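Local coordinates for protein ribosomal RNA small subunit methyltransferase E (Legionella pneumophila, PDB 5O95) that probably methylates N3 of a uridine in 16S ribosomal RNA with S-adenosyl-L-methionine as methyl donor, at residues H84-I89 and D160-E165; M99-E104 and A230-L235; K171-P176 and G200-E205; A193-P198 and H213-L218. All blocks are in the same frame, centred on the assembly; numbering follows the deposited sequence. Where two conformers were deposited one is given.

Contact 1: H84-I89 and D160-E165; sequences HLAQAI and DQFVRE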
loop_
_atom_site.group_PDB
_atom_site.type_symbol
_atom_site.label_atom_id
_atom_site.label_comp_id
_atom_site.label_asym_id
_atom_site.label_seq_id
_atom_site.Cartn_x
_atom_site.Cartn_y
_atom_site.Cartn_z
ATOM N N HIS B 84 10.101 -8.427 11.451
ATOM C CA HIS B 84 11.357 -7.916 10.913
ATOM C C HIS B 84 11.290 -8.106 9.400
ATOM O O HIS B 84 11.372 -9.239 8.910
ATOM C CB HIS B 84 12.536 -8.683 11.494
ATOM C CG HIS B 84 13.867 -8.165 11.047
ATOM N ND1 HIS B 84 15.054 -8.676 11.518
ATOM C CD2 HIS B 84 14.200 -7.177 10.182
ATOM C CE1 HIS B 84 16.064 -8.027 10.964
ATOM N NE2 HIS B 84 15.572 -7.113 10.146
ATOM N N LEU B 85 11.136 -6.994 8.677
ATOM C CA LEU B 85 11.034 -6.976 7.227
ATOM C C LEU B 85 12.419 -6.787 6.638
ATOM O O LEU B 85 13.122 -5.843 7.005
ATOM C CB LEU B 85 10.178 -5.784 6.794
ATOM C CG LEU B 85 10.187 -5.574 5.276
ATOM C CD1 LEU B 85 9.617 -6.785 4.496
ATOM C CD2 LEU B 85 9.434 -4.280 4.931
ATOM N N ALA B 86 12.795 -7.671 5.710
ATOM C CA ALA B 86 14.036 -7.536 4.951
ATOM C C ALA B 86 13.592 -7.245 3.528
ATOM O O ALA B 86 13.023 -8.117 2.868
ATOM C CB ALA B 86 14.869 -8.817 5.028
ATOM N N GLN B 87 13.765 -5.997 3.089
ATOM C CA GLN B 87 13.202 -5.520 1.827
ATOM C C GLN B 87 14.348 -5.319 0.855
ATOM O O GLN B 87 15.248 -4.517 1.123
ATOM C CB GLN B 87 12.473 -4.188 2.039
ATOM C CG GLN B 87 11.826 -3.616 0.777
ATOM C CD GLN B 87 10.595 -4.404 0.331
ATOM O OE1 GLN B 87 9.999 -5.121 1.118
ATOM N NE2 GLN B 87 10.220 -4.275 -0.947
ATOM N N ALA B 88 14.306 -6.026 -0.274
ATOM C CA ALA B 88 15.373 -5.883 -1.255
ATOM C C ALA B 88 15.400 -4.460 -1.798
ATOM O O ALA B 88 14.354 -3.842 -2.018
ATOM C CB ALA B 88 15.161 -6.878 -2.389
ATOM N N ILE B 89 16.609 -3.934 -2.003
ATOM C CA ILE B 89 16.738 -2.584 -2.534
ATOM C C ILE B 89 16.247 -2.550 -3.978
ATOM O O ILE B 89 16.215 -3.569 -4.674
ATOM C CB ILE B 89 18.164 -2.025 -2.368
ATOM C CG1 ILE B 89 19.185 -2.903 -3.097
ATOM C CG2 ILE B 89 18.503 -1.911 -0.885
ATOM C CD1 ILE B 89 20.610 -2.307 -3.109
ATOM N N ASP B 160 22.889 -13.552 2.471
ATOM C CA ASP B 160 23.508 -14.616 3.253
ATOM C C ASP B 160 23.717 -14.198 4.704
ATOM O O ASP B 160 23.481 -14.992 5.623
ATOM C CB ASP B 160 24.816 -15.101 2.615
ATOM C CG ASP B 160 25.857 -14.012 2.487
ATOM O OD1 ASP B 160 25.530 -12.820 2.633
ATOM O OD2 ASP B 160 27.027 -14.360 2.227
ATOM N N GLN B 161 24.157 -12.958 4.933
ATOM C CA GLN B 161 24.245 -12.464 6.304
ATOM C C GLN B 161 22.876 -12.424 6.969
ATOM O O GLN B 161 22.739 -12.773 8.148
ATOM C CB GLN B 161 24.894 -11.081 6.347
ATOM C CG GLN B 161 25.033 -10.558 7.762
ATOM C CD GLN B 161 25.879 -9.307 7.856
ATOM O OE1 GLN B 161 26.287 -8.739 6.845
ATOM N NE2 GLN B 161 26.141 -8.866 9.082
ATOM N N PHE B 162 21.842 -12.008 6.235
ATOM C CA PHE B 162 20.526 -11.908 6.854
ATOM C C PHE B 162 20.016 -13.268 7.312
ATOM O O PHE B 162 19.524 -13.410 8.436
ATOM C CB PHE B 162 19.514 -11.236 5.929
ATOM C CG PHE B 162 18.184 -11.050 6.571
ATOM C CD1 PHE B 162 17.930 -9.939 7.359
ATOM C CD2 PHE B 162 17.190 -12.006 6.416
ATOM C CE1 PHE B 162 16.695 -9.777 7.972
ATOM C CE2 PHE B 162 15.961 -11.854 7.031
ATOM C CZ PHE B 162 15.715 -10.741 7.811
ATOM N N VAL B 163 20.107 -14.285 6.450
ATOM C CA VAL B 163 19.599 -15.589 6.859
ATOM C C VAL B 163 20.466 -16.216 7.949
ATOM O O VAL B 163 19.958 -16.950 8.806
ATOM C CB VAL B 163 19.356 -16.519 5.653
ATOM C CG1 VAL B 163 18.495 -15.808 4.612
ATOM C CG2 VAL B 163 20.666 -17.018 5.056
ATOM N N ARG B 164 21.773 -15.924 7.957
ATOM C CA ARG B 164 22.646 -16.497 8.976
ATOM C C ARG B 164 22.286 -15.964 10.361
ATOM O O ARG B 164 22.298 -16.713 11.345
ATOM C CB ARG B 164 24.110 -16.222 8.621
ATOM C CG ARG B 164 25.014 -15.948 9.815
ATOM C CD ARG B 164 26.489 -16.084 9.442
ATOM N NE ARG B 164 26.804 -15.442 8.169
ATOM C CZ ARG B 164 27.234 -14.190 8.046
ATOM N NH1 ARG B 164 27.405 -13.436 9.123
ATOM N NH2 ARG B 164 27.493 -13.694 6.841
ATOM N N GLU B 165 21.909 -14.690 10.443
ATOM C CA GLU B 165 21.681 -14.032 11.723
ATOM C C GLU B 165 20.237 -14.091 12.203
ATOM O O GLU B 165 19.987 -13.820 13.384
ATOM C CB GLU B 165 22.104 -12.562 11.644
ATOM C CG GLU B 165 23.580 -12.377 11.353
ATOM C CD GLU B 165 23.963 -10.921 11.178
ATOM O OE1 GLU B 165 23.061 -10.070 11.019
ATOM O OE2 GLU B 165 25.173 -10.631 11.191
#
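Both ring nitrogens of His84 are gripped by polar groups, NE2 by the hydroxyl OG1 of Thr111 and ND1 by OE2 of Glu168, while one face of the imidazole receives the rim of Phe162. Two bonds on different sides of the ring should fix its rotation. The meeting of the aromatics is T-shaped: the planes stand at 74°, the centroids are 5.1 Å apart, and Phe162 CE1 lies 3.5 Å from His84 CE1, above the outer part of the imidazole rather than its middle. The two side chains approach from opposite directions. Phe162 reaches the strand because its CG is anti to the backbone N (chi1 -177°), which extends the ring from helix 159-165 toward the sheet. Its broad surface is used as well. Ala86 CB sits over one face, 3.6 Å from the centroid of the Phe162 ring and 18° off its normal, a CH-pi contact whose nearest pair is Ala86 CB to Phe162 CZ at 3.5 Å. One phenyl ring thus offers an edge to His84 and a face to Ala86, two residues on the same side of one strand. Leu113 and Ile195, from the neighbouring strands, also touch Phe162. This is a helix packed by an aromatic residue onto the central strands of a parallel sheet, the alpha/beta layering of the SPOUT methyltransferase domain.

Contact 2: M99-E104 and A230-L235; sequences MQKSAE and AAITAL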
loop_
_atom_site.group_PDB
_atom_site.type_symbol
_atom_site.label_atom_id
_atom_site.label_comp_id
_atom_site.label_asym_id
_atom_site.label_seq_id
_atom_site.Cartn_x
_atom_site.Cartn_y
_atom_site.Cartn_z
ATOM N N MET B 99 9.451 2.230 3.544
ATOM C CA MET B 99 9.796 2.759 4.857
ATOM C C MET B 99 8.588 3.406 5.516
ATOM O O MET B 99 8.314 3.172 6.703
ATOM C CB MET B 99 10.930 3.780 4.727
ATOM C CG MET B 99 12.267 3.180 4.296
ATOM S SD MET B 99 12.999 2.152 5.580
ATOM C CE MET B 99 14.233 1.266 4.603
ATOM N N GLN B 100 7.878 4.270 4.789
ATOM C CA GLN B 100 6.750 4.982 5.397
ATOM C C GLN B 100 5.620 4.025 5.761
ATOM O O GLN B 100 5.114 4.032 6.896
ATOM C CB GLN B 100 6.256 6.074 4.448
ATOM C CG GLN B 100 5.004 6.773 4.940
ATOM C CD GLN B 100 4.498 7.815 3.973
ATOM O OE1 GLN B 100 3.680 7.520 3.101
ATOM N NE2 GLN B 100 4.977 9.047 4.123
ATOM N N LYS B 101 5.208 3.190 4.817
ATOM C CA LYS B 101 4.038 2.364 5.046
ATOM C C LYS B 101 4.316 1.196 5.986
ATOM O O LYS B 101 3.386 0.746 6.671
ATOM C CB LYS B 101 3.483 1.915 3.692
ATOM C CG LYS B 101 2.980 3.152 2.886
ATOM C CD LYS B 101 2.028 2.852 1.775
ATOM C CE LYS B 101 1.609 4.174 1.131
ATOM N NZ LYS B 101 1.325 5.229 2.157
ATOM N N SER B 102 5.546 0.671 6.019
ATOM C CA SER B 102 5.810 -0.421 6.947
ATOM C C SER B 102 5.764 0.086 8.384
ATOM O O SER B 102 5.278 -0.609 9.279
ATOM C CB SER B 102 7.130 -1.114 6.631
ATOM O OG SER B 102 8.230 -0.254 6.858
ATOM N N ALA B 103 6.232 1.318 8.601
ATOM C CA ALA B 103 6.075 1.958 9.902
ATOM C C ALA B 103 4.599 2.088 10.300
ATOM O O ALA B 103 4.225 1.793 11.446
ATOM C CB ALA B 103 6.797 3.313 9.900
ATOM N N GLU B 104 3.746 2.543 9.379
ATOM C CA GLU B 104 2.305 2.624 9.663
ATOM C C GLU B 104 1.729 1.261 10.005
ATOM O O GLU B 104 0.809 1.158 10.837
ATOM C CB GLU B 104 1.534 3.182 8.458
ATOM C CG GLU B 104 1.849 4.609 8.108
ATOM C CD GLU B 104 1.157 5.063 6.820
ATOM O OE1 GLU B 104 -0.055 4.829 6.660
ATOM O OE2 GLU B 104 1.839 5.664 5.966
ATOM N N ALA B 230 3.868 -5.604 -2.368
ATOM C CA ALA B 230 4.057 -6.869 -1.680
ATOM C C ALA B 230 4.432 -6.657 -0.224
ATOM O O ALA B 230 3.932 -7.364 0.650
ATOM C CB ALA B 230 5.140 -7.696 -2.372
ATOM N N ALA B 231 5.368 -5.743 0.044
ATOM C CA ALA B 231 5.724 -5.446 1.426
ATOM C C ALA B 231 4.504 -5.067 2.240
ATOM O O ALA B 231 4.294 -5.586 3.341
ATOM C CB ALA B 231 6.749 -4.315 1.470
ATOM N N ILE B 232 3.706 -4.134 1.732
ATOM C CA ILE B 232 2.614 -3.634 2.563
ATOM C C ILE B 232 1.482 -4.659 2.647
ATOM O O ILE B 232 0.833 -4.791 3.684
ATOM C CB ILE B 232 2.177 -2.234 2.102
ATOM C CG1 ILE B 232 3.403 -1.305 2.015
ATOM C CG2 ILE B 232 1.189 -1.622 3.109
ATOM C CD1 ILE B 232 4.440 -1.453 3.182
ATOM N N THR B 233 1.243 -5.424 1.581
ATOM C CA THR B 233 0.265 -6.504 1.640
ATOM C C THR B 233 0.685 -7.589 2.628
ATOM O O THR B 233 -0.140 -8.087 3.410
ATOM C CB THR B 233 0.120 -7.103 0.220
ATOM O OG1 THR B 233 -0.425 -6.090 -0.645
ATOM C CG2 THR B 233 -0.767 -8.345 0.216
ATOM N N ALA B 234 1.961 -7.972 2.618
ATOM C CA ALA B 234 2.419 -9.013 3.529
ATOM C C ALA B 234 2.307 -8.552 4.979
ATOM O O ALA B 234 1.840 -9.299 5.845
ATOM C CB ALA B 234 3.877 -9.373 3.211
ATOM N N LEU B 235 2.749 -7.327 5.258
ATOM C CA LEU B 235 2.640 -6.812 6.620
ATOM C C LEU B 235 1.192 -6.753 7.077
ATOM O O LEU B 235 0.886 -7.077 8.233
ATOM C CB LEU B 235 3.276 -5.434 6.727
ATOM C CG LEU B 235 4.794 -5.418 6.561
ATOM C CD1 LEU B 235 5.305 -4.031 6.688
ATOM C CD2 LEU B 235 5.441 -6.323 7.584
#
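Segments 99-104 and 230-235 run side by side in the same direction, their axes inclined by only 4° and 9.6 Å apart at closest approach, with Ser102 and Ile232 the nearest CA pair at 6.3 Å. Both helices belong to the alpha/beta SPOUT domain and lie on one side of its parallel sheet, where Leu235 touches Ile83 and Ser102 touches Ile110. The side-chain contact is made through carbon, by Ile232 and Leu235 on one helix against Lys101 and Ser102 on the other. Ile232 reaches across with its CG1 branch, which is anti to the carbonyl carbon (chi1 -52°); its terminal CD1 comes 3.5 Å from Lys101 CB and 3.7 Å from the backbone N of Ser102. The methyl therefore touches the root of the lysine, whose own chain leads off elsewhere. Lys101 NZ forms a salt bridge with Glu228 OE2 and a hydrogen bond with Thr229 OG1, both of the second subunit, and Ile232 packs on Ile232 of that subunit, so this helix pair also forms part of the dimer interface. One turn further along, Leu235 meets Ser102 through carbon alone. The hydroxyl OG lies between the backbone N and the carbonyl carbon (chi1 66°) and bonds to the carbonyl O of Val98 in its own helix. That leaves the CB of Ser102 to meet Leu235 CD1, a methyl at 3.4 Å, tighter than usual van der Waals contact.

Contact 3: K171-P176 and G200-E205; sequences KLILHP and GGFSDE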
loop_
_atom_site.group_PDB
_atom_site.type_symbol
_atom_site.label_atom_id
_atom_site.label_comp_id
_atom_site.label_asym_id
_atom_site.label_seq_id
_atom_site.Cartn_x
_atom_site.Cartn_y
_atom_site.Cartn_z
ATOM N N LYS B 171 9.977 -17.762 10.094
ATOM C CA LYS B 171 10.819 -17.171 9.062
ATOM C C LYS B 171 10.188 -17.450 7.706
ATOM O O LYS B 171 10.014 -18.611 7.326
ATOM C CB LYS B 171 12.246 -17.718 9.151
ATOM C CG LYS B 171 12.930 -17.351 10.468
ATOM C CD LYS B 171 14.373 -17.829 10.558
ATOM C CE LYS B 171 14.456 -19.322 10.816
ATOM N NZ LYS B 171 15.814 -19.720 11.334
ATOM N N LEU B 172 9.809 -16.383 7.010
ATOM C CA LEU B 172 9.068 -16.497 5.766
ATOM C C LEU B 172 9.786 -15.755 4.650
ATOM O O LEU B 172 10.479 -14.762 4.872
ATOM C CB LEU B 172 7.672 -15.913 5.919
ATOM C CG LEU B 172 6.833 -16.547 7.015
ATOM C CD1 LEU B 172 5.546 -15.730 7.171
ATOM C CD2 LEU B 172 6.512 -17.986 6.693
ATOM N N ILE B 173 9.604 -16.247 3.430
ATOM C CA ILE B 173 10.135 -15.575 2.255
ATOM C C ILE B 173 9.040 -15.565 1.198
ATOM O O ILE B 173 8.384 -16.583 0.968
ATOM C CB ILE B 173 11.429 -16.257 1.760
ATOM C CG1 ILE B 173 11.991 -15.559 0.518
ATOM C CG2 ILE B 173 11.218 -17.754 1.567
ATOM C CD1 ILE B 173 13.423 -15.975 0.229
ATOM N N LEU B 174 8.817 -14.404 0.585
ATOM C CA LEU B 174 7.868 -14.302 -0.522
ATOM C C LEU B 174 8.495 -14.923 -1.759
ATOM O O LEU B 174 9.331 -14.311 -2.425
ATOM C CB LEU B 174 7.487 -12.850 -0.779
ATOM C CG LEU B 174 6.371 -12.286 0.093
ATOM C CD1 LEU B 174 6.063 -10.872 -0.334
ATOM C CD2 LEU B 174 5.134 -13.162 -0.039
ATOM N N HIS B 175 8.085 -16.154 -2.070
ATOM C CA HIS B 175 8.611 -16.863 -3.228
ATOM C C HIS B 175 7.606 -17.928 -3.627
ATOM O O HIS B 175 7.064 -18.611 -2.750
ATOM C CB HIS B 175 9.965 -17.509 -2.915
ATOM C CG HIS B 175 10.676 -18.030 -4.126
ATOM N ND1 HIS B 175 10.882 -19.374 -4.347
ATOM C CD2 HIS B 175 11.208 -17.387 -5.193
ATOM C CE1 HIS B 175 11.515 -19.538 -5.496
ATOM N NE2 HIS B 175 11.726 -18.347 -6.029
ATOM N N PRO B 176 7.361 -18.121 -4.918
ATOM C CA PRO B 176 6.239 -18.971 -5.342
ATOM C C PRO B 176 6.492 -20.464 -5.192
ATOM O O PRO B 176 5.553 -21.213 -4.893
ATOM C CB PRO B 176 6.044 -18.585 -6.816
ATOM C CG PRO B 176 6.751 -17.283 -6.991
ATOM C CD PRO B 176 7.897 -17.315 -6.027
ATOM N N GLY B 200 12.758 -9.407 -9.889
ATOM C CA GLY B 200 13.275 -10.551 -10.618
ATOM C C GLY B 200 13.421 -11.834 -9.833
ATOM O O GLY B 200 13.842 -12.844 -10.396
ATOM N N GLY B 201 13.125 -11.832 -8.535
ATOM C CA GLY B 201 13.119 -13.058 -7.761
ATOM C C GLY B 201 14.466 -13.404 -7.154
ATOM O O GLY B 201 15.321 -12.545 -6.912
ATOM N N PHE B 202 14.647 -14.704 -6.902
ATOM C CA PHE B 202 15.848 -15.237 -6.269
ATOM C C PHE B 202 16.463 -16.328 -7.135
ATOM O O PHE B 202 15.753 -17.101 -7.785
ATOM C CB PHE B 202 15.515 -15.865 -4.912
ATOM C CG PHE B 202 14.903 -14.904 -3.921
ATOM C CD1 PHE B 202 15.707 -14.096 -3.136
ATOM C CD2 PHE B 202 13.535 -14.826 -3.767
ATOM C CE1 PHE B 202 15.143 -13.222 -2.219
ATOM C CE2 PHE B 202 12.972 -13.960 -2.863
ATOM C CZ PHE B 202 13.784 -13.157 -2.086
ATOM N N SER B 203 17.792 -16.411 -7.109
ATOM C CA SER B 203 18.479 -17.479 -7.822
ATOM C C SER B 203 18.292 -18.805 -7.088
ATOM O O SER B 203 17.898 -18.848 -5.920
ATOM C CB SER B 203 19.970 -17.168 -7.945
ATOM O OG SER B 203 20.632 -17.377 -6.713
ATOM N N ASP B 204 18.575 -19.904 -7.796
ATOM C CA ASP B 204 18.462 -21.224 -7.180
ATOM C C ASP B 204 19.369 -21.348 -5.965
ATOM O O ASP B 204 18.998 -21.975 -4.963
ATOM C CB ASP B 204 18.807 -22.313 -8.197
ATOM C CG ASP B 204 17.712 -22.519 -9.220
ATOM O OD1 ASP B 204 16.543 -22.199 -8.918
ATOM O OD2 ASP B 204 18.023 -23.009 -10.327
ATOM N N GLU B 205 20.563 -20.755 -6.035
ATOM C CA GLU B 205 21.494 -20.821 -4.916
ATOM C C GLU B 205 20.985 -20.011 -3.729
ATOM O O GLU B 205 21.160 -20.415 -2.574
ATOM C CB GLU B 205 22.878 -20.345 -5.367
ATOM C CG GLU B 205 23.886 -20.135 -4.252
ATOM C CD GLU B 205 25.183 -19.530 -4.752
ATOM O OE1 GLU B 205 25.302 -19.300 -5.975
ATOM O OE2 GLU B 205 26.084 -19.282 -3.923
HETATM O O HOH W 1 12.753 -16.419 -8.329
#
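The ring of Phe202 is met by three successive residues at and just past the end of strand 170-174, each in its own way. Ile173 comes from the opposite direction and lays CD1 over one face, 3.9 Å from the centroid of the Phe202 ring and 21° off the normal, a CH-pi contact. At the rim, and in the ring plane, the carbonyl O of Leu174 lies 3.7 Å from Phe202 CE2. His175 slides past in the reverse sense, its CD2 3.7 Å from Phe202 CD2, with the two planes at 71°. A water then joins the same pair: it accepts from the backbone N of Phe202 at 2.9 Å and lies 3.2 Å from His175 NE2, in the imidazole plane. Further out, Ile195 and Ile207 also pack on Phe202. Ser203 next to it is the N-cap of helix 204-212, and its N bonds to Glu206 OE1, a pattern consistent with a capping box. Leu174 belongs to an observed S-adenosyl-L-methionine site. A carbonyl oxygen facing the weakly positive rim, rather than the pi cloud, should be electrostatically favourable, so the phenyl ring probably gains from both methyl dispersion and a polar edge contact.

Contact 4: A193-P198 and H213-L218; sequences ALIIGP and HGFLPL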
loop_
_atom_site.group_PDB
_atom_site.type_symbol
_atom_site.label_atom_id
_atom_site.label_comp_id
_atom_site.label_asym_id
_atom_site.label_seq_id
_atom_site.Cartn_x
_atom_site.Cartn_y
_atom_site.Cartn_z
ATOM N N ALA B 193 10.330 -13.094 10.749
ATOM C CA ALA B 193 11.221 -12.498 9.760
ATOM C C ALA B 193 10.596 -12.740 8.397
ATOM O O ALA B 193 10.127 -13.846 8.119
ATOM C CB ALA B 193 12.620 -13.114 9.818
ATOM N N LEU B 194 10.525 -11.691 7.587
ATOM C CA LEU B 194 9.924 -11.772 6.260
ATOM C C LEU B 194 10.894 -11.192 5.251
ATOM O O LEU B 194 11.260 -10.015 5.347
ATOM C CB LEU B 194 8.625 -10.963 6.220
ATOM C CG LEU B 194 7.953 -10.787 4.865
ATOM C CD1 LEU B 194 7.432 -12.122 4.367
ATOM C CD2 LEU B 194 6.842 -9.745 5.000
ATOM N N ILE B 195 11.272 -12.005 4.268
ATOM C CA ILE B 195 12.132 -11.587 3.166
ATOM C C ILE B 195 11.255 -11.275 1.962
ATOM O O ILE B 195 10.518 -12.143 1.481
ATOM C CB ILE B 195 13.144 -12.682 2.807
ATOM C CG1 ILE B 195 14.093 -12.932 3.979
ATOM C CG2 ILE B 195 13.950 -12.259 1.575
ATOM C CD1 ILE B 195 15.080 -14.034 3.738
ATOM N N ILE B 196 11.342 -10.045 1.466
ATOM C CA ILE B 196 10.754 -9.660 0.186
ATOM C C ILE B 196 11.905 -9.393 -0.760
ATOM O O ILE B 196 12.724 -8.499 -0.508
ATOM C CB ILE B 196 9.897 -8.403 0.334
ATOM C CG1 ILE B 196 8.909 -8.631 1.474
ATOM C CG2 ILE B 196 9.241 -8.033 -0.999
ATOM C CD1 ILE B 196 7.572 -8.145 1.211
ATOM N N GLY B 197 11.982 -10.176 -1.840
ATOM C CA GLY B 197 13.031 -10.017 -2.814
ATOM C C GLY B 197 12.704 -8.989 -3.875
ATOM O O GLY B 197 11.661 -8.331 -3.855
ATOM N N PRO B 198 13.615 -8.834 -4.831
ATOM C CA PRO B 198 13.382 -7.908 -5.939
ATOM C C PRO B 198 12.386 -8.505 -6.917
ATOM O O PRO B 198 12.029 -9.683 -6.856
ATOM C CB PRO B 198 14.765 -7.795 -6.591
ATOM C CG PRO B 198 15.382 -9.170 -6.351
ATOM C CD PRO B 198 14.865 -9.599 -4.980
ATOM N N HIS B 213 18.267 -22.261 5.841
ATOM C CA HIS B 213 18.154 -21.564 7.114
ATOM C C HIS B 213 16.725 -21.505 7.631
ATOM O O HIS B 213 16.442 -20.721 8.542
ATOM C CB HIS B 213 18.757 -20.162 7.029
ATOM C CG HIS B 213 20.245 -20.159 6.904
ATOM N ND1 HIS B 213 20.891 -20.542 5.751
ATOM C CD2 HIS B 213 21.214 -19.826 7.788
ATOM C CE1 HIS B 213 22.198 -20.449 5.928
ATOM N NE2 HIS B 213 22.419 -20.018 7.157
ATOM N N GLY B 214 15.820 -22.304 7.065
ATOM C CA GLY B 214 14.472 -22.414 7.603
ATOM C C GLY B 214 13.477 -21.365 7.164
ATOM O O GLY B 214 12.403 -21.268 7.762
ATOM N N PHE B 215 13.790 -20.572 6.143
ATOM C CA PHE B 215 12.827 -19.628 5.589
ATOM C C PHE B 215 11.822 -20.373 4.720
ATOM O O PHE B 215 12.200 -21.091 3.786
ATOM C CB PHE B 215 13.536 -18.511 4.825
ATOM C CG PHE B 215 14.101 -17.448 5.731
ATOM C CD1 PHE B 215 15.295 -17.659 6.411
ATOM C CD2 PHE B 215 13.419 -16.255 5.929
ATOM C CE1 PHE B 215 15.806 -16.688 7.272
ATOM C CE2 PHE B 215 13.923 -15.282 6.791
ATOM C CZ PHE B 215 15.110 -15.496 7.450
ATOM N N LEU B 216 10.542 -20.226 5.053
ATOM C CA LEU B 216 9.466 -20.977 4.418
ATOM C C LEU B 216 8.731 -20.101 3.410
ATOM O O LEU B 216 8.437 -18.937 3.699
ATOM C CB LEU B 216 8.474 -21.447 5.482
ATOM C CG LEU B 216 9.081 -22.309 6.593
ATOM C CD1 LEU B 216 8.027 -22.717 7.611
ATOM C CD2 LEU B 216 9.788 -23.530 6.031
ATOM N N PRO B 217 8.399 -20.638 2.234
ATOM C CA PRO B 217 7.877 -19.791 1.145
ATOM C C PRO B 217 6.416 -19.420 1.339
ATOM O O PRO B 217 5.572 -20.277 1.608
ATOM C CB PRO B 217 8.053 -20.667 -0.102
ATOM C CG PRO B 217 8.064 -22.084 0.416
ATOM C CD PRO B 217 8.701 -22.008 1.791
ATOM N N LEU B 218 6.122 -18.131 1.174
ATOM C CA LEU B 218 4.782 -17.587 1.348
ATOM C C LEU B 218 4.269 -17.056 0.017
ATOM O O LEU B 218 5.016 -16.436 -0.745
ATOM C CB LEU B 218 4.837 -16.435 2.348
ATOM C CG LEU B 218 3.531 -15.705 2.640
ATOM C CD1 LEU B 218 2.559 -16.648 3.325
ATOM C CD2 LEU B 218 3.815 -14.495 3.532
#
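Ile195 and Phe215 make the close part of this contact, and the two side chains cross at about a right angle. The isoleucine places CD1 over one face of the ring, 3.8 Å from the centroid of Phe215 and 26° off the normal, in a CH-pi contact displaced toward the CD2-CE2 side; Ile195 CD1 is 3.5 Å from Phe215 CE2. The delta methyl gets there because CG1 is anti to the carbonyl carbon (chi1 -64°), and CG1 itself follows at 3.7 Å from the same Phe215 CE2. Ala193, two residues earlier and on the same side of the strand, adds CB at 3.9 Å from Phe215 CE2, approaching obliquely. Phe162 touches both Ile195 and Phe215, packing against the pair from helix 159-165. The opposite side of the sheet is looser: Leu194 and Leu218 meet only through methyl ends, Leu194 CD1 to Leu218 CD2 at 4.4 Å, since strand 170-174 runs between their strands. Toward the solvent, the chain leading to Phe215 leaves helix 204-212 through a Schellman motif, with Gly214 at positive phi as the C-prime residue, and Leu216 beyond it is exposed. Gly197, at the other end of the contact, is part of an observed S-adenosyl-L-methionine site. With only aliphatic carbons and a phenyl ring in touch across the segments, cohesion here should come from dispersion and burial, and shape fit against strand 191-196 probably guides where the Phe215 ring lies.

How the contacts relate
Contacts 1, 3 and 4 share one parallel sheet, and neighbouring strands bind them together: His84 and Ala86 pair with Leu194 through backbone bonds, as do Leu172 with Ala193 and Ile173 with Leu218. Each of the three turns on a phenylalanine met over a face by a methyl, yet their surroundings differ. Contacts 1 and 4 are buried, the first with a polar-held imidazole and the second wholly apolar, whereas contact 3 is partly buried and takes in a water. Contact 2, also buried but carried by aliphatic carbons, with no aromatic ring, lies on the side of the sheet away from the three phenylalanines, where the leucine pair of contact 4 also lies, and alone reaches the second subunit.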